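Local structure of ubiquitin-activating enzyme E1-like (Saccharomyces cerevisiae, 3ONH) at residues Leu28-Tyr33 with Leu106-Val111; Gln37-Leu41 with Leu50-Asp54; Asn70-Phe76 with Ala88-Asp94. The protein acts with AOS1 as the ATP-dependent E1 enzyme that activates SMT3, this chain being its ubiquitin-fold domain, the part that engages the E2 Ubc9. All coordinates share one frame; numbering follows the deposited sequence.

Contact 1 of 3, residues Leu28-Tyr33 with Leu106-Val111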
loop_
_atom_site.group_PDB
_atom_site.type_symbol
_atom_site.label_atom_id
_atom_site.label_comp_id
_atom_site.label_asym_id
_atom_site.label_seq_id
_atom_site.Cartn_x
_atom_site.Cartn_y
_atom_site.Cartn_z
ATOM N N LEU A 28 -0.203 -5.356 -6.171
ATOM C CA LEU A 28 -1.378 -4.574 -6.546
ATOM C C LEU A 28 -1.063 -3.089 -6.630
ATOM O O LEU A 28 -1.390 -2.422 -7.608
ATOM C CB LEU A 28 -2.466 -4.777 -5.497
ATOM C CG LEU A 28 -3.937 -4.759 -5.912
ATOM C CD1 LEU A 28 -4.801 -4.592 -4.677
ATOM C CD2 LEU A 28 -4.222 -3.657 -6.910
ATOM N N ILE A 29 -0.448 -2.559 -5.584
ATOM C CA ILE A 29 -0.173 -1.132 -5.535
ATOM C C ILE A 29 0.929 -0.757 -6.517
ATOM O O ILE A 29 0.852 0.259 -7.206
ATOM C CB ILE A 29 0.198 -0.697 -4.117
ATOM C CG1 ILE A 29 -0.973 -0.983 -3.172
ATOM C CG2 ILE A 29 0.563 0.772 -4.101
ATOM C CD1 ILE A 29 -0.666 -0.744 -1.722
ATOM N N ARG A 30 1.956 -1.590 -6.592
ATOM C CA ARG A 30 3.052 -1.338 -7.511
ATOM C C ARG A 30 2.560 -1.262 -8.952
ATOM O O ARG A 30 2.869 -0.318 -9.666
ATOM C CB ARG A 30 4.123 -2.417 -7.389
ATOM C CG ARG A 30 5.305 -2.213 -8.321
ATOM C CD ARG A 30 6.113 -3.488 -8.472
ATOM N NE ARG A 30 6.906 -3.798 -7.287
ATOM C CZ ARG A 30 6.830 -4.941 -6.609
ATOM N NH1 ARG A 30 5.981 -5.888 -6.988
ATOM N NH2 ARG A 30 7.601 -5.133 -5.544
ATOM N N GLU A 31 1.797 -2.256 -9.387
ATOM C CA GLU A 31 1.352 -2.288 -10.780
ATOM C C GLU A 31 0.339 -1.185 -11.093
ATOM O O GLU A 31 0.406 -0.551 -12.143
ATOM C CB GLU A 31 0.780 -3.659 -11.135
ATOM C CG GLU A 31 1.743 -4.816 -10.871
ATOM C CD GLU A 31 2.576 -5.193 -12.094
ATOM O OE1 GLU A 31 3.438 -6.094 -11.974
ATOM O OE2 GLU A 31 2.363 -4.597 -13.176
ATOM N N LYS A 32 -0.589 -0.954 -10.174
ATOM C CA LYS A 32 -1.636 0.043 -10.374
ATOM C C LYS A 32 -1.078 1.444 -10.614
ATOM O O LYS A 32 -1.571 2.162 -11.485
ATOM C CB LYS A 32 -2.620 0.035 -9.198
ATOM C CG LYS A 32 -3.596 1.202 -9.158
ATOM C CD LYS A 32 -4.767 1.019 -10.105
ATOM C CE LYS A 32 -5.805 2.123 -9.914
ATOM N NZ LYS A 32 -6.992 1.948 -10.787
ATOM N N TYR A 33 -0.047 1.829 -9.863
ATOM C CA TYR A 33 0.489 3.190 -9.965
ATOM C C TYR A 33 1.869 3.270 -10.620
ATOM O O TYR A 33 2.480 4.332 -10.649
ATOM C CB TYR A 33 0.511 3.879 -8.595
ATOM C CG TYR A 33 -0.812 3.840 -7.880
ATOM C CD1 TYR A 33 -1.867 4.646 -8.283
ATOM C CD2 TYR A 33 -1.013 2.991 -6.802
ATOM C CE1 TYR A 33 -3.086 4.598 -7.632
ATOM C CE2 TYR A 33 -2.222 2.948 -6.143
ATOM C CZ TYR A 33 -3.253 3.751 -6.562
ATOM O OH TYR A 33 -4.459 3.697 -5.908
ATOM N N LEU A 106 -8.741 0.171 -5.129
ATOM C CA LEU A 106 -7.701 1.188 -5.058
ATOM C C LEU A 106 -8.133 2.465 -5.768
ATOM O O LEU A 106 -8.746 2.422 -6.828
ATOM C CB LEU A 106 -6.382 0.686 -5.656
ATOM C CG LEU A 106 -5.632 -0.438 -4.932
ATOM C CD1 LEU A 106 -4.169 -0.458 -5.336
ATOM C CD2 LEU A 106 -5.740 -0.282 -3.443
ATOM N N PRO A 107 -7.795 3.616 -5.186
ATOM C CA PRO A 107 -8.184 4.899 -5.772
ATOM C C PRO A 107 -7.487 5.188 -7.102
ATOM O O PRO A 107 -6.299 4.890 -7.277
ATOM C CB PRO A 107 -7.727 5.908 -4.716
ATOM C CG PRO A 107 -6.618 5.217 -3.996
ATOM C CD PRO A 107 -7.063 3.786 -3.921
ATOM N N ASP A 108 -8.224 5.776 -8.033
ATOM C CA ASP A 108 -7.612 6.263 -9.260
ATOM C C ASP A 108 -6.976 7.622 -9.015
ATOM O O ASP A 108 -7.652 8.649 -9.020
ATOM C CB ASP A 108 -8.616 6.288 -10.408
ATOM C CG ASP A 108 -8.841 4.905 -10.995
ATOM O OD1 ASP A 108 -8.143 4.560 -11.971
ATOM O OD2 ASP A 108 -9.689 4.154 -10.467
ATOM N N VAL A 109 -5.667 7.595 -8.770
ATOM C CA VAL A 109 -4.887 8.779 -8.437
ATOM C C VAL A 109 -3.781 8.983 -9.470
ATOM O O VAL A 109 -3.299 8.025 -10.073
ATOM C CB VAL A 109 -4.216 8.631 -7.054
ATOM C CG1 VAL A 109 -3.330 9.830 -6.758
ATOM C CG2 VAL A 109 -5.254 8.442 -5.972
ATOM N N GLU A 110 -3.384 10.235 -9.668
ATOM C CA GLU A 110 -2.294 10.558 -10.579
ATOM C C GLU A 110 -0.975 10.561 -9.826
ATOM O O GLU A 110 -0.766 11.398 -8.947
ATOM C CB GLU A 110 -2.522 11.929 -11.209
ATOM C CG GLU A 110 -1.714 12.177 -12.465
ATOM C CD GLU A 110 -2.218 13.384 -13.241
ATOM O OE1 GLU A 110 -1.963 14.526 -12.795
ATOM O OE2 GLU A 110 -2.875 13.187 -14.289
ATOM N N VAL A 111 -0.098 9.616 -10.166
ATOM C CA VAL A 111 1.201 9.495 -9.516
ATOM C C VAL A 111 2.293 9.680 -10.540
ATOM O O VAL A 111 2.608 8.767 -11.295
ATOM C CB VAL A 111 1.391 8.132 -8.838
ATOM C CG1 VAL A 111 2.712 8.101 -8.118
ATOM C CG2 VAL A 111 0.261 7.864 -7.867
#
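Tyr33 OH donates a hydrogen bond to Pro107 O, 2.6 Å away, which it meets in the carbonyl plane on a lone pair, with a C=O...OH angle of 136°. The same carbonyl oxygen lies at the edge of the phenol ring, in its plane, which probably restrains the turn of the ring. Pro107 crosses the tyrosine at about a right angle and brings its CG to 3.3 Å from Tyr33 OH. Toward the base of the ring, Val111 CG2 packs 3.9 Å from Tyr33 CD1. Leu106 turns CD1 against the helix: it meets Leu28 CD2 tip to tip at 3.6 Å, crosses Ile29 near CG1 at 3.9 Å, and also reaches Tyr33 CE2. Lys32 covers one face of the ring: its CG sits 3.6 Å above the centre of the Tyr33 ring, and the bend at chi2 (80°) turns the rest of the chain toward the loop. There NZ forms a salt bridge with Asp108 OD1 at 3.1 Å, approaching from above the carboxylate plane; both residues are exposed, so solvent probably weakens the pair. The loop 106-111, between strands 104-105 and 113-115, thus lies along helix 22-33 of the beta-grasp fold, with Ile29, Tyr33 and Pro107 resting on Leu91 of strand 84-95 and Leu106 on Ile10 of strand 6-12.

Contact 2 of 3, residues Gln37-Leu41 with Leu50-Asp54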
loop_
_atom_site.group_PDB
_atom_site.type_symbol
_atom_site.label_atom_id
_atom_site.label_comp_id
_atom_site.label_asym_id
_atom_site.label_seq_id
_atom_site.Cartn_x
_atom_site.Cartn_y
_atom_site.Cartn_z
ATOM N N GLN A 37 10.319 -2.284 -9.149
ATOM C CA GLN A 37 10.325 -3.504 -8.353
ATOM C C GLN A 37 10.714 -3.247 -6.905
ATOM O O GLN A 37 10.057 -3.722 -5.987
ATOM C CB GLN A 37 11.241 -4.542 -8.980
ATOM C CG GLN A 37 10.898 -4.793 -10.420
ATOM C CD GLN A 37 9.395 -4.822 -10.663
ATOM O OE1 GLN A 37 8.770 -5.884 -10.643
ATOM N NE2 GLN A 37 8.809 -3.652 -10.898
ATOM N N ASP A 38 11.784 -2.495 -6.704
ATOM C CA ASP A 38 12.236 -2.172 -5.362
ATOM C C ASP A 38 11.379 -1.074 -4.763
ATOM O O ASP A 38 11.400 0.062 -5.230
ATOM C CB ASP A 38 13.689 -1.726 -5.370
ATOM C CG ASP A 38 14.638 -2.823 -5.786
ATOM O OD1 ASP A 38 14.225 -3.999 -5.775
ATOM O OD2 ASP A 38 15.804 -2.505 -6.118
ATOM N N ILE A 39 10.661 -1.416 -3.701
ATOM C CA ILE A 39 9.677 -0.528 -3.115
ATOM C C ILE A 39 9.770 -0.529 -1.591
ATOM O O ILE A 39 10.438 -1.380 -0.996
ATOM C CB ILE A 39 8.264 -0.958 -3.549
ATOM C CG1 ILE A 39 7.571 0.188 -4.265
ATOM C CG2 ILE A 39 7.456 -1.527 -2.380
ATOM C CD1 ILE A 39 8.283 0.601 -5.512
ATOM N N SER A 40 9.106 0.441 -0.970
ATOM C CA SER A 40 8.992 0.496 0.483
ATOM C C SER A 40 7.534 0.682 0.871
ATOM O O SER A 40 6.854 1.541 0.323
ATOM C CB SER A 40 9.814 1.661 1.043
ATOM O OG SER A 40 10.454 1.290 2.248
ATOM N N LEU A 41 7.064 -0.128 1.814
ATOM C CA LEU A 41 5.710 -0.009 2.350
ATOM C C LEU A 41 5.774 0.174 3.860
ATOM O O LEU A 41 6.189 -0.719 4.593
ATOM C CB LEU A 41 4.871 -1.237 1.999
ATOM C CG LEU A 41 3.352 -1.110 2.169
ATOM C CD1 LEU A 41 2.635 -2.204 1.400
ATOM C CD2 LEU A 41 2.942 -1.143 3.632
ATOM N N LEU A 50 6.917 -2.114 7.027
ATOM C CA LEU A 50 6.216 -3.378 6.917
ATOM C C LEU A 50 6.782 -4.248 5.805
ATOM O O LEU A 50 6.668 -5.473 5.838
ATOM C CB LEU A 50 4.730 -3.108 6.701
ATOM C CG LEU A 50 4.067 -2.499 7.936
ATOM C CD1 LEU A 50 2.572 -2.339 7.723
ATOM C CD2 LEU A 50 4.345 -3.376 9.129
ATOM N N PHE A 51 7.429 -3.609 4.835
ATOM C CA PHE A 51 7.926 -4.326 3.674
ATOM C C PHE A 51 8.838 -3.453 2.855
ATOM O O PHE A 51 8.541 -2.289 2.611
ATOM C CB PHE A 51 6.743 -4.784 2.815
ATOM C CG PHE A 51 7.141 -5.568 1.601
ATOM C CD1 PHE A 51 6.962 -6.942 1.558
ATOM C CD2 PHE A 51 7.688 -4.932 0.501
ATOM C CE1 PHE A 51 7.322 -7.667 0.436
ATOM C CE2 PHE A 51 8.054 -5.651 -0.620
ATOM C CZ PHE A 51 7.870 -7.019 -0.654
ATOM N N ASP A 52 9.977 -4.002 2.455
ATOM C CA ASP A 52 10.769 -3.376 1.405
ATOM C C ASP A 52 11.553 -4.434 0.633
ATOM O O ASP A 52 11.363 -5.628 0.845
ATOM C CB ASP A 52 11.644 -2.225 1.926
ATOM C CG ASP A 52 12.855 -2.699 2.704
ATOM O OD1 ASP A 52 13.714 -1.854 3.027
ATOM O OD2 ASP A 52 12.960 -3.904 2.990
ATOM N N TYR A 53 12.413 -3.994 -0.268
ATOM C CA TYR A 53 13.110 -4.893 -1.173
ATOM C C TYR A 53 14.194 -5.690 -0.461
ATOM O O TYR A 53 15.081 -6.253 -1.099
ATOM C CB TYR A 53 13.764 -4.069 -2.260
ATOM C CG TYR A 53 14.720 -3.060 -1.686
ATOM C CD1 TYR A 53 16.089 -3.295 -1.682
ATOM C CD2 TYR A 53 14.254 -1.884 -1.120
ATOM C CE1 TYR A 53 16.966 -2.375 -1.150
ATOM C CE2 TYR A 53 15.124 -0.956 -0.583
ATOM C CZ TYR A 53 16.478 -1.207 -0.600
ATOM O OH TYR A 53 17.348 -0.284 -0.064
ATOM N N ASP A 54 14.120 -5.733 0.860
ATOM C CA ASP A 54 15.185 -6.305 1.661
ATOM C C ASP A 54 14.560 -6.914 2.911
ATOM O O ASP A 54 15.202 -7.652 3.661
ATOM C CB ASP A 54 16.161 -5.198 2.039
ATOM C CG ASP A 54 17.580 -5.689 2.163
ATOM O OD1 ASP A 54 18.501 -4.864 1.975
ATOM O OD2 ASP A 54 17.775 -6.890 2.447
#
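Leu41 and Phe51 leave the same face of the hairpin, with Leu41 CB and Phe51 CB 4.1 Å apart, and both carry CG anti to the backbone N (chi1 -165° and -179°), beside their carbonyl carbons. Strands 39-43 and 48-52 run antiparallel, and a classic beta bulge interrupts them: Leu50 and Phe51 together face Leu41. Leu41 O therefore receives two N-H groups, a hydrogen bond from Leu50 N at 2.9 Å, in the carbonyl plane, and a weak one from Phe51 N at 3.2 Å. In return Leu41 N gives a short, nearly straight bond to Phe51 O (2.7 Å). Both Leu41 and Phe51 pack on Val26 of helix 22-33, so this face of the hairpin belongs to the interior of the ubiquitin-like fold. Toward the start of strand 39-43, Ile39 O takes a CA-H...O contact from Asp52 CA at 3.1 Å and lies at the edge of the Tyr53 ring, in its plane. Tyr53 CB meets the Asp38 carboxylate, 3.5 Å from Asp38 OD1, with the carboxylate and ring planes 30° apart. On the other face of the hairpin, Ser40 OG rests 3.7 Å from Asp52 CB.

Contact 3 of 3, residues Asn70-Phe76 with Ala88-Asp94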
loop_
_atom_site.group_PDB
_atom_site.type_symbol
_atom_site.label_atom_id
_atom_site.label_comp_id
_atom_site.label_asym_id
_atom_site.label_seq_id
_atom_site.Cartn_x
_atom_site.Cartn_y
_atom_site.Cartn_z
ATOM N N ASN A 70 -8.895 -0.323 9.770
ATOM C CA ASN A 70 -9.593 0.896 9.397
ATOM C C ASN A 70 -8.866 2.126 9.909
ATOM O O ASN A 70 -8.566 2.220 11.094
ATOM C CB ASN A 70 -11.013 0.873 9.942
ATOM C CG ASN A 70 -11.803 2.078 9.528
ATOM O OD1 ASN A 70 -12.073 2.273 8.349
ATOM N ND2 ASN A 70 -12.180 2.900 10.498
ATOM N N GLY A 71 -8.553 3.057 9.014
ATOM C CA GLY A 71 -7.946 4.308 9.420
ATOM C C GLY A 71 -6.436 4.286 9.368
ATOM O O GLY A 71 -5.786 5.308 9.571
ATOM N N SER A 72 -5.870 3.111 9.109
ATOM C CA SER A 72 -4.433 3.004 8.921
ATOM C C SER A 72 -4.063 3.780 7.679
ATOM O O SER A 72 -4.824 3.828 6.718
ATOM C CB SER A 72 -3.993 1.550 8.754
ATOM O OG SER A 72 -4.033 0.850 9.979
ATOM N N ILE A 73 -2.891 4.396 7.708
ATOM C CA ILE A 73 -2.369 5.087 6.551
ATOM C C ILE A 73 -1.072 4.410 6.123
ATOM O O ILE A 73 -0.152 4.241 6.925
ATOM C CB ILE A 73 -2.144 6.571 6.856
ATOM C CG1 ILE A 73 -3.493 7.281 6.959
ATOM C CG2 ILE A 73 -1.286 7.211 5.780
ATOM C CD1 ILE A 73 -3.401 8.787 6.979
ATOM N N ILE A 74 -1.017 3.999 4.863
ATOM C CA ILE A 74 0.162 3.334 4.333
ATOM C C ILE A 74 0.917 4.274 3.417
ATOM O O ILE A 74 0.314 4.968 2.607
ATOM C CB ILE A 74 -0.224 2.070 3.549
ATOM C CG1 ILE A 74 -0.897 1.070 4.479
ATOM C CG2 ILE A 74 0.996 1.447 2.917
ATOM C CD1 ILE A 74 -0.166 0.891 5.769
ATOM N N LEU A 75 2.240 4.312 3.559
ATOM C CA LEU A 75 3.082 5.100 2.672
ATOM C C LEU A 75 3.878 4.174 1.762
ATOM O O LEU A 75 4.661 3.354 2.230
ATOM C CB LEU A 75 4.032 5.996 3.466
ATOM C CG LEU A 75 4.979 6.835 2.618
ATOM C CD1 LEU A 75 4.229 7.963 1.930
ATOM C CD2 LEU A 75 6.092 7.388 3.474
ATOM N N PHE A 76 3.683 4.315 0.460
ATOM C CA PHE A 76 4.257 3.396 -0.505
ATOM C C PHE A 76 5.252 4.154 -1.363
ATOM O O PHE A 76 4.864 5.063 -2.096
ATOM C CB PHE A 76 3.139 2.832 -1.376
ATOM C CG PHE A 76 3.506 1.577 -2.102
ATOM C CD1 PHE A 76 3.170 0.338 -1.582
ATOM C CD2 PHE A 76 4.169 1.632 -3.312
ATOM C CE1 PHE A 76 3.497 -0.828 -2.252
ATOM C CE2 PHE A 76 4.498 0.474 -3.987
ATOM C CZ PHE A 76 4.166 -0.759 -3.456
ATOM N N ALA A 88 5.784 9.231 -4.140
ATOM C CA ALA A 88 5.233 8.382 -3.088
ATOM C C ALA A 88 3.745 8.638 -2.936
ATOM O O ALA A 88 3.256 9.704 -3.291
ATOM C CB ALA A 88 5.955 8.626 -1.764
ATOM N N ILE A 89 3.021 7.658 -2.408
ATOM C CA ILE A 89 1.598 7.824 -2.208
ATOM C C ILE A 89 1.208 7.382 -0.803
ATOM O O ILE A 89 1.707 6.382 -0.300
ATOM C CB ILE A 89 0.808 7.049 -3.270
ATOM C CG1 ILE A 89 -0.692 7.299 -3.115
ATOM C CG2 ILE A 89 1.112 5.561 -3.183
ATOM C CD1 ILE A 89 -1.537 6.655 -4.195
ATOM N N GLU A 90 0.339 8.158 -0.164
ATOM C CA GLU A 90 -0.201 7.803 1.136
ATOM C C GLU A 90 -1.612 7.318 0.936
ATOM O O GLU A 90 -2.477 8.074 0.497
ATOM C CB GLU A 90 -0.210 9.000 2.084
ATOM C CG GLU A 90 1.127 9.278 2.754
ATOM C CD GLU A 90 0.977 10.050 4.062
ATOM O OE1 GLU A 90 -0.138 10.055 4.622
ATOM O OE2 GLU A 90 1.969 10.647 4.532
ATOM N N LEU A 91 -1.840 6.051 1.251
ATOM C CA LEU A 91 -3.149 5.443 1.078
ATOM C C LEU A 91 -3.846 5.189 2.414
ATOM O O LEU A 91 -3.330 4.483 3.283
ATOM C CB LEU A 91 -3.036 4.143 0.274
ATOM C CG LEU A 91 -2.577 4.300 -1.177
ATOM C CD1 LEU A 91 -2.120 2.989 -1.742
ATOM C CD2 LEU A 91 -3.690 4.880 -2.016
ATOM N N PHE A 92 -5.031 5.774 2.551
ATOM C CA PHE A 92 -5.871 5.605 3.720
ATOM C C PHE A 92 -6.712 4.344 3.550
ATOM O O PHE A 92 -7.387 4.190 2.539
ATOM C CB PHE A 92 -6.788 6.826 3.856
ATOM C CG PHE A 92 -7.638 6.822 5.098
ATOM C CD1 PHE A 92 -7.250 7.542 6.216
ATOM C CD2 PHE A 92 -8.831 6.117 5.144
ATOM C CE1 PHE A 92 -8.027 7.547 7.361
ATOM C CE2 PHE A 92 -9.611 6.115 6.293
ATOM C CZ PHE A 92 -9.205 6.836 7.398
ATOM N N LEU A 93 -6.668 3.448 4.530
ATOM C CA LEU A 93 -7.467 2.230 4.489
ATOM C C LEU A 93 -8.856 2.465 5.063
ATOM O O LEU A 93 -9.026 2.643 6.273
ATOM C CB LEU A 93 -6.790 1.085 5.253
ATOM C CG LEU A 93 -5.357 0.725 4.868
ATOM C CD1 LEU A 93 -4.925 -0.562 5.558
ATOM C CD2 LEU A 93 -5.256 0.573 3.362
ATOM N N ASP A 94 -9.845 2.458 4.180
ATOM C CA ASP A 94 -11.249 2.641 4.555
ATOM C C ASP A 94 -11.984 1.301 4.595
ATOM O O ASP A 94 -12.541 0.851 3.593
ATOM C CB ASP A 94 -11.924 3.601 3.569
ATOM C CG ASP A 94 -13.421 3.722 3.787
ATOM O OD1 ASP A 94 -13.924 3.249 4.827
ATOM O OD2 ASP A 94 -14.099 4.304 2.911
#
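Ile74 O is gripped twice by the opposite strand: Leu91 N donates a hydrogen bond to it at 2.8 Å, in the carbonyl plane, and Glu90 CA adds a CA-H...O contact at 3.2 Å. The reciprocal bond, Ile74 N to Leu91 O, is also 2.8 Å, and Phe76 and Ile89 form the next hydrogen-bonded pair of this antiparallel hairpin. Ahead of strand 73-78, Gly71 N reaches Leu93 O at 2.8 Å with an almost linear N-H (178°), and Leu93 N answers to Ser72 O. The positive phi of Gly71 (93°) suits a residue without a side chain; Gly71 C lies over one face of the Phe92 ring, and Gly71 CA comes within 3.5 Å of Phe92 CZ. In the non-hydrogen-bonded pair Leu75-Glu90, Leu75 CD1 packs 3.5 Å from Glu90 CG. Farther out, Glu90 OE1 passes 3.3 Å from Ile73 CG2 and forms a salt bridge with Arg7. From the other face, Ile74, Phe76, Ile89 and Leu91 project into the core; Phe76 and Leu91 touch Ile29 of the helix. The hairpin is thus two-sided: its helix-facing side is apolar, whereas on the reverse Ile73 and Leu75 line Glu90, whose charge is probably balanced by Arg7, and Phe92 packs farther along.

From the N terminus, strand 6-12 leads through the short helix 14-19 to helix 22-33, where contact 1 opens; it closes only at the loop 106-111, near the end of the modelled chain. Contacts 2 and 3 both nest inside that long excursion and follow one another in series, each closing a short hairpin. Arg30 of the helix, through a probable hydrogen bond to Gln37 O, links contact 1 to the start of contact 2. Strands 39-43 and 73-78 are neighbours in the sheet, so the hairpins join side by side, with Leu41 against Ile74 and Ile39 against Phe76. Contact 1 meets contact 3 through Ile29 on Phe76 and Pro107 on Leu91, tying helix, sheet and late loop together.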